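Local coordinates for protein soluble lytic murein transglycosylase (Escherichia coli, PDB 1QSA) that cleaves the glycosidic bonds between N-acetylmuramic acid and N-acetylglucosamine in peptidoglycan, leaving a 1,6-anhydro bond on the muramic acid, at residues P154-L158 / A182-T186; I161-K166 / Q216-A221. All coordinates share one frame; numbering follows the deposited sequence. Where two conformers were deposited one is given.

In the fold
Both interactions use helix 154-166, interaction 1 its N-terminal first turn and interaction 2 its C-terminal half, with centres about 15 Å apart and no further touch between them. Along the chain the segments alternate: 154-158, 161-166, 182-186, 216-221. Helix 154-166 is thus met first by the turn leading into helix 185-196 and then, farther along, by helix 212-228, which runs nearly parallel to it. Helices 170-178 and 185-196 lie between in sequence and supply neighbours to the second contact. Helices separated by one or more others in the chain, packed side by side in this way, build the all-helical superhelix of the protein, here away from the predicted catalytic residue Glu478.

Interaction 1: residues P154-L158 / A182-T186. With SO4 (sulfate ion), chain M.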
ATOM      1  N   PRO A 154       0.564  16.813  31.479  1.00 23.06           N
ATOM      2  CA  PRO A 154       1.016  17.789  30.475  1.00 22.85           C
ATOM      3  C   PRO A 154       2.090  17.204  29.546  1.00 21.93           C
ATOM      4  O   PRO A 154       2.192  17.598  28.382  1.00 19.07           O
ATOM      5  CB  PRO A 154       1.524  18.968  31.321  1.00 23.24           C
ATOM      6  CG  PRO A 154       1.832  18.347  32.664  1.00 26.28           C
ATOM      7  CD  PRO A 154       0.736  17.337  32.847  1.00 25.21           C
ATOM      8  N   LEU A 155       2.876  16.253  30.050  1.00 20.67           N
ATOM      9  CA  LEU A 155       3.893  15.616  29.216  1.00 20.34           C
ATOM     10  C   LEU A 155       3.241  14.842  28.070  1.00 19.69           C
ATOM     11  O   LEU A 155       3.834  14.712  27.003  1.00 18.61           O
ATOM     12  CB  LEU A 155       4.790  14.673  30.026  1.00 23.85           C
ATOM     13  CG  LEU A 155       5.827  15.300  30.966  1.00 26.30           C
ATOM     14  CD1 LEU A 155       6.586  14.174  31.673  1.00 26.64           C
ATOM     15  CD2 LEU A 155       6.791  16.200  30.198  1.00 26.28           C
ATOM     16  N   ALA A 156       2.032  14.315  28.297  1.00 18.17           N
ATOM     17  CA  ALA A 156       1.315  13.575  27.253  1.00 18.05           C
ATOM     18  C   ALA A 156       0.841  14.561  26.185  1.00 16.46           C
ATOM     19  O   ALA A 156       0.795  14.228  24.996  1.00 16.19           O
ATOM     20  CB  ALA A 156       0.121  12.813  27.844  1.00 16.92           C
ATOM     21  N   TYR A 157       0.512  15.779  26.610  1.00 16.31           N
ATOM     22  CA  TYR A 157       0.062  16.823  25.690  1.00 15.46           C
ATOM     23  C   TYR A 157       1.226  17.198  24.769  1.00 17.09           C
ATOM     24  O   TYR A 157       1.096  17.193  23.539  1.00 15.51           O
ATOM     25  CB  TYR A 157      -0.414  18.066  26.457  1.00 15.47           C
ATOM     26  CG  TYR A 157      -1.187  19.045  25.596  1.00 15.19           C
ATOM     27  CD1 TYR A 157      -0.526  19.937  24.739  1.00 15.35           C
ATOM     28  CD2 TYR A 157      -2.581  19.040  25.594  1.00 14.96           C
ATOM     29  CE1 TYR A 157      -1.240  20.793  23.899  1.00 15.43           C
ATOM     30  CE2 TYR A 157      -3.309  19.895  24.752  1.00 15.77           C
ATOM     31  CZ  TYR A 157      -2.629  20.764  23.909  1.00 15.54           C
ATOM     32  OH  TYR A 157      -3.348  21.578  23.074  1.00 14.98           O
ATOM     33  N   LEU A 158       2.386  17.450  25.370  1.00 17.50           N
ATOM     34  CA  LEU A 158       3.576  17.827  24.613  1.00 16.47           C
ATOM     35  C   LEU A 158       4.032  16.686  23.690  1.00 16.64           C
ATOM     36  O   LEU A 158       4.472  16.929  22.561  1.00 16.04           O
ATOM     37  CB  LEU A 158       4.693  18.236  25.580  1.00 18.77           C
ATOM     38  CG  LEU A 158       5.776  19.146  25.004  1.00 20.43           C
ATOM     39  CD1 LEU A 158       5.162  20.455  24.490  1.00 22.20           C
ATOM     40  CD2 LEU A 158       6.817  19.420  26.084  1.00 24.72           C
ATOM     41  N   ALA A 182      -0.604  25.807  30.361  1.00 19.78           N
ATOM     42  CA  ALA A 182       0.266  26.859  30.893  1.00 20.78           C
ATOM     43  C   ALA A 182       1.727  26.448  31.073  1.00 21.07           C
ATOM     44  O   ALA A 182       2.625  27.275  30.898  1.00 22.41           O
ATOM     45  CB  ALA A 182      -0.300  27.394  32.208  1.00 22.10           C
ATOM     46  N   ASP A 183       1.958  25.169  31.364  1.00 20.08           N
ATOM     47  CA  ASP A 183       3.306  24.627  31.572  1.00 22.24           C
ATOM     48  C   ASP A 183       4.278  24.968  30.438  1.00 22.07           C
ATOM     49  O   ASP A 183       5.449  25.304  30.684  1.00 23.14           O
ATOM     50  CB  ASP A 183       3.274  23.094  31.676  1.00 23.58           C
ATOM     51  CG  ASP A 183       2.278  22.584  32.698  1.00 28.07           C
ATOM     52  OD1 ASP A 183       1.051  22.811  32.529  1.00 28.28           O
ATOM     53  OD2 ASP A 183       2.732  21.912  33.649  1.00 28.79           O
ATOM     54  N   TYR A 184       3.783  24.902  29.199  1.00 19.37           N
ATOM     55  CA  TYR A 184       4.615  25.131  28.029  1.00 17.33           C
ATOM     56  C   TYR A 184       4.200  26.319  27.166  1.00 17.02           C
ATOM     57  O   TYR A 184       4.599  26.424  26.009  1.00 16.17           O
ATOM     58  CB  TYR A 184       4.644  23.856  27.169  1.00 17.47           C
ATOM     59  CG  TYR A 184       4.729  22.574  27.974  1.00 19.69           C
ATOM     60  CD1 TYR A 184       5.850  22.282  28.759  1.00 20.26           C
ATOM     61  CD2 TYR A 184       3.672  21.662  27.969  1.00 18.91           C
ATOM     62  CE1 TYR A 184       5.912  21.111  29.522  1.00 20.48           C
ATOM     63  CE2 TYR A 184       3.719  20.493  28.724  1.00 20.47           C
ATOM     64  CZ  TYR A 184       4.840  20.222  29.495  1.00 22.40           C
ATOM     65  OH  TYR A 184       4.881  19.055  30.219  1.00 24.23           O
ATOM     66  N   GLN A 185       3.401  27.215  27.731  1.00 18.28           N
ATOM     67  CA  GLN A 185       2.930  28.388  27.002  1.00 20.46           C
ATOM     68  C   GLN A 185       4.070  29.223  26.422  1.00 19.90           C
ATOM     69  O   GLN A 185       3.932  29.818  25.354  1.00 20.76           O
ATOM     70  CB  GLN A 185       2.036  29.246  27.899  0.62 20.92           C
ATOM     71  CG  GLN A 185       1.586  30.564  27.265  0.62 21.75           C
ATOM     72  CD  GLN A 185       0.896  30.382  25.918  0.62 22.73           C
ATOM     73  OE1 GLN A 185       1.087  31.185  24.996  0.62 23.80           O
ATOM     74  NE2 GLN A 185       0.098  29.326  25.796  0.62 23.47           N
ATOM     75  N   THR A 186       5.193  29.255  27.127  1.00 18.48           N
ATOM     76  CA  THR A 186       6.340  30.047  26.708  1.00 18.90           C
ATOM     77  C   THR A 186       6.933  29.673  25.340  1.00 18.31           C
ATOM     78  O   THR A 186       7.532  30.525  24.664  1.00 18.88           O
ATOM     79  CB  THR A 186       7.418  30.174  27.796  0.65 16.87           C
ATOM     80  OG1 THR A 186       8.228  31.316  27.509  0.65 23.30           O
ATOM     81  CG2 THR A 186       8.288  28.904  27.895  0.65 16.19           C
TER
HETATM   82  S   SO4 M 712      -4.051  24.811  31.574  1.00 61.99           S
HETATM   83  O1  SO4 M 712      -2.996  23.911  32.080  1.00 61.02           O
HETATM   84  O2  SO4 M 712      -3.435  25.982  30.922  1.00 61.12           O
HETATM   85  O3  SO4 M 712      -4.906  24.088  30.609  1.00 61.19           O
HETATM   86  O4  SO4 M 712      -4.884  25.275  32.704  1.00 62.75           O
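Tyr184 lays its ring against the first turn of helix 154-166, where Pro154, Leu155 and Leu158 receive it. With chi1 at -40°, CG stands beside its own backbone N, and the ring reaches across to the helix. From CB outward, CG and CD2 come first to CD1 of Leu158, while CD1 and CE1 meet the other methyl. That methyl makes the CH-pi contact: Leu158 CD2 sits 3.9 Å from the centroid of the Tyr184 ring and 8° off the normal, almost squarely over the centre. Asp183 CB lies over the opposite face, 3.7 Å above the plane, which leaves the ring held between its own sequence neighbour and the leucine. Farther out on that same side, Asp183 OD2 comes 3.8 Å from Pro154 CG, with no polar bond. At the edge, Tyr184 CE2 comes 3.3 Å from Pro154 O, a carbonyl already bonded within the helix to Leu158 N. Pro154 CB sits off the ring plane, toward the Asp183 side, 3.7 Å from Tyr184 CE2. The hydroxyl ends the side chain among carbons, Tyr184 OH lying 3.4 Å from Leu155 CD2 and 3.5 Å from Pro154 CB. Leu155 N is also close, but its angle is too poor for a hydrogen bond; this amide is instead bonded to the side chain of Asp153. Just before the two contacting residues, Ala182 N donates a 2.9 Å bond to O2 of a sulfate probably taken up from the crystallisation liquor, which Arg147 also holds. The arrangement is a surface contact in which the turn leading into helix 185-196 rests its tyrosine on the start of helix 154-166, joining helix 154-166 to the next helix but one, 185-196, in the alpha-superhelix.

Interaction 2: residues I161-K166 / Q216-A221; sequences IRLAMK and QMAAVA. With SO4 (sulfate ion), chain N.
Arg162 and Gln216 form the one direct hydrogen bond between segments 161-166 and 216-221: Arg162 NH1 donates to Gln216 OE1 over 2.7 Å. The bond is bent, with an N-H...O angle of 135°, and the guanidinium and amide planes stand 56° apart, so the groups meet obliquely. Gln216 NE2 is turned to Asp212, which helps fix the direction of the amide.

A sulfate, probably from the crystallisation liquor, extends this polar side. Arg162 grips it through two nearly straight bonds, NH1 to O3 at 3.0 Å and NH2 to O1 at 3.1 Å, with the sulfur in the guanidinium plane. Lys166, its chain bent at its last two torsions, curls NZ back to make a weak bond to the same O3. A water accepts from Lys166 NZ; its approach to Gln216 OE1 is too short to be a sound bond, and a second donor to that oxygen remains doubtful. Glu159 forms a salt bridge with Arg162 NH2, probably offsetting part of the positive charge gathered round the sulfate.

The two segments run nearly parallel, at 14° with axes 9.6 Å apart, as helices of an alpha-superhelix stacked in the same sense, with helices 170-178 and 185-196 closing on the buried side through Val173 and Leu194.

Apolar contacts run from that buried side out to Val220 and the chain of Lys166. Met217, bent at chi2 and chi3, carries its sulfur to helix 154-166, where SD lies 3.6 Å from Met165 CB; its methyl CE reaches Ile161 CG2 at 3.7 Å. Met165 packs back with its CG against Val220 CB and its CE 4.0 Å from Ala221 CB. Val220 CG1 rests 3.4 Å from the carbonyl oxygen of Met165, while CG2 touches the CG of Lys166.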
ATOM      1  N   ILE A 161       2.273  16.672  20.390  1.00 10.76           N
ATOM      2  CA  ILE A 161       2.802  17.719  19.503  1.00 11.81           C
ATOM      3  C   ILE A 161       4.030  17.167  18.765  1.00 12.03           C
ATOM      4  O   ILE A 161       4.155  17.318  17.543  1.00 11.97           O
ATOM      5  CB  ILE A 161       3.176  19.015  20.291  1.00 12.17           C
ATOM      6  CG1 ILE A 161       1.897  19.717  20.763  1.00 14.36           C
ATOM      7  CG2 ILE A 161       4.041  19.935  19.423  1.00 14.86           C
ATOM      8  CD1 ILE A 161       2.118  20.999  21.525  1.00 13.96           C
ATOM      9  N   ARG A 162       4.889  16.456  19.501  1.00 11.49           N
ATOM     10  CA  ARG A 162       6.086  15.849  18.910  1.00 12.31           C
ATOM     11  C   ARG A 162       5.678  14.813  17.856  1.00 12.21           C
ATOM     12  O   ARG A 162       6.206  14.807  16.742  1.00 12.44           O
ATOM     13  CB  ARG A 162       6.944  15.176  19.992  1.00 12.99           C
ATOM     14  CG  ARG A 162       8.303  14.684  19.481  1.00 15.26           C
ATOM     15  CD  ARG A 162       9.056  13.895  20.549  1.00 15.06           C
ATOM     16  NE  ARG A 162       8.409  12.611  20.800  1.00 17.95           N
ATOM     17  CZ  ARG A 162       8.649  11.496  20.113  1.00 20.61           C
ATOM     18  NH1 ARG A 162       9.566  11.479  19.162  1.00 22.13           N
ATOM     19  NH2 ARG A 162       7.996  10.378  20.402  1.00 21.65           N
ATOM     20  N   LEU A 163       4.703  13.970  18.193  1.00 11.89           N
ATOM     21  CA  LEU A 163       4.226  12.942  17.261  1.00 12.22           C
ATOM     22  C   LEU A 163       3.576  13.553  16.015  1.00 11.94           C
ATOM     23  O   LEU A 163       3.788  13.068  14.888  1.00 12.09           O
ATOM     24  CB  LEU A 163       3.230  11.994  17.951  1.00 11.65           C
ATOM     25  CG  LEU A 163       3.778  11.040  19.027  1.00 12.76           C
ATOM     26  CD1 LEU A 163       2.626  10.337  19.743  1.00 14.74           C
ATOM     27  CD2 LEU A 163       4.722  10.026  18.419  1.00 16.07           C
ATOM     28  N   ALA A 164       2.791  14.613  16.209  1.00 12.03           N
ATOM     29  CA  ALA A 164       2.124  15.276  15.087  1.00 11.59           C
ATOM     30  C   ALA A 164       3.172  15.902  14.151  1.00 11.31           C
ATOM     31  O   ALA A 164       3.058  15.811  12.930  1.00 10.90           O
ATOM     32  CB  ALA A 164       1.143  16.349  15.599  1.00 12.28           C
ATOM     33  N   MET A 165       4.199  16.515  14.735  1.00 10.93           N
ATOM     34  CA  MET A 165       5.262  17.147  13.949  1.00 10.86           C
ATOM     35  C   MET A 165       6.001  16.103  13.115  1.00 12.54           C
ATOM     36  O   MET A 165       6.185  16.288  11.910  1.00 12.50           O
ATOM     37  CB  MET A 165       6.237  17.878  14.873  1.00 12.13           C
ATOM     38  CG  MET A 165       7.301  18.700  14.137  1.00 12.65           C
ATOM     39  SD  MET A 165       6.591  20.101  13.270  1.00 14.76           S
ATOM     40  CE  MET A 165       8.093  20.897  12.655  1.00 14.80           C
ATOM     41  N   LYS A 166       6.350  14.981  13.739  1.00 12.96           N
ATOM     42  CA  LYS A 166       7.065  13.898  13.054  1.00 14.06           C
ATOM     43  C   LYS A 166       6.246  13.307  11.926  1.00 14.54           C
ATOM     44  O   LYS A 166       6.797  12.890  10.904  1.00 14.98           O
ATOM     45  CB  LYS A 166       7.454  12.796  14.037  1.00 16.75           C
ATOM     46  CG  LYS A 166       8.607  13.182  14.961  1.00 19.78           C
ATOM     47  CD  LYS A 166       8.720  12.221  16.144  1.00 23.84           C
ATOM     48  CE  LYS A 166       8.929  10.783  15.693  1.00 27.62           C
ATOM     49  NZ  LYS A 166      10.246  10.542  15.055  1.00 29.51           N
ATOM     50  N   GLN A 216      14.191  17.420  18.746  1.00 15.48           N
ATOM     51  CA  GLN A 216      13.428  16.578  17.825  1.00 15.05           C
ATOM     52  C   GLN A 216      12.525  17.410  16.916  1.00 15.98           C
ATOM     53  O   GLN A 216      12.385  17.105  15.726  1.00 14.48           O
ATOM     54  CB  GLN A 216      12.612  15.544  18.581  1.00 17.32           C
ATOM     55  CG  GLN A 216      13.459  14.478  19.232  1.00 19.62           C
ATOM     56  CD  GLN A 216      12.615  13.302  19.635  1.00 23.24           C
ATOM     57  OE1 GLN A 216      11.904  12.738  18.810  1.00 24.92           O
ATOM     58  NE2 GLN A 216      12.642  12.960  20.911  1.00 24.59           N
ATOM     59  N   MET A 217      11.913  18.451  17.473  1.00 13.93           N
ATOM     60  CA  MET A 217      11.049  19.334  16.699  1.00 13.76           C
ATOM     61  C   MET A 217      11.880  20.030  15.616  1.00 15.35           C
ATOM     62  O   MET A 217      11.492  20.077  14.448  1.00 13.53           O
ATOM     63  CB  MET A 217      10.407  20.379  17.614  1.00 14.70           C
ATOM     64  CG  MET A 217       9.353  19.817  18.590  1.00 13.38           C
ATOM     65  SD  MET A 217       7.850  19.223  17.749  1.00 13.27           S
ATOM     66  CE  MET A 217       7.054  20.774  17.361  1.00 12.63           C
ATOM     67  N   ALA A 218      13.051  20.531  16.002  1.00 14.70           N
ATOM     68  CA  ALA A 218      13.916  21.216  15.040  1.00 14.98           C
ATOM     69  C   ALA A 218      14.435  20.269  13.950  1.00 14.18           C
ATOM     70  O   ALA A 218      14.579  20.677  12.804  1.00 15.03           O
ATOM     71  CB  ALA A 218      15.093  21.898  15.766  1.00 14.12           C
ATOM     72  N   ALA A 219      14.709  19.016  14.300  1.00 13.01           N
ATOM     73  CA  ALA A 219      15.208  18.053  13.315  1.00 15.54           C
ATOM     74  C   ALA A 219      14.167  17.761  12.233  1.00 14.45           C
ATOM     75  O   ALA A 219      14.513  17.569  11.066  1.00 15.02           O
ATOM     76  CB  ALA A 219      15.676  16.776  13.985  1.00 14.13           C
ATOM     77  N   VAL A 220      12.887  17.755  12.607  1.00 13.70           N
ATOM     78  CA  VAL A 220      11.842  17.527  11.607  1.00 13.52           C
ATOM     79  C   VAL A 220      11.762  18.752  10.678  1.00 12.69           C
ATOM     80  O   VAL A 220      11.736  18.618   9.452  1.00 12.41           O
ATOM     81  CB  VAL A 220      10.456  17.262  12.262  1.00 10.95           C
ATOM     82  CG1 VAL A 220       9.386  17.085  11.176  1.00 11.56           C
ATOM     83  CG2 VAL A 220      10.506  16.009  13.142  1.00 12.23           C
ATOM     84  N   ALA A 221      11.747  19.949  11.261  1.00 13.91           N
ATOM     85  CA  ALA A 221      11.680  21.169  10.463  1.00 12.68           C
ATOM     86  C   ALA A 221      12.902  21.263   9.539  1.00 13.65           C
ATOM     87  O   ALA A 221      12.798  21.671   8.390  1.00 13.59           O
ATOM     88  CB  ALA A 221      11.604  22.389  11.365  1.00 13.64           C
TER
HETATM   89  S   SO4 N 713       9.850   7.797  18.442  1.00 68.22           S
HETATM   90  O1  SO4 N 713       8.398   8.060  18.351  1.00 66.99           O
HETATM   91  O2  SO4 N 713      10.178   6.600  17.641  1.00 67.35           O
HETATM   92  O3  SO4 N 713      10.597   8.961  17.924  1.00 66.88           O
HETATM   93  O4  SO4 N 713      10.229   7.565  19.852  1.00 67.72           O
HETATM   94  O   HOH W   1      11.923  12.167  16.428  1.00 30.73           O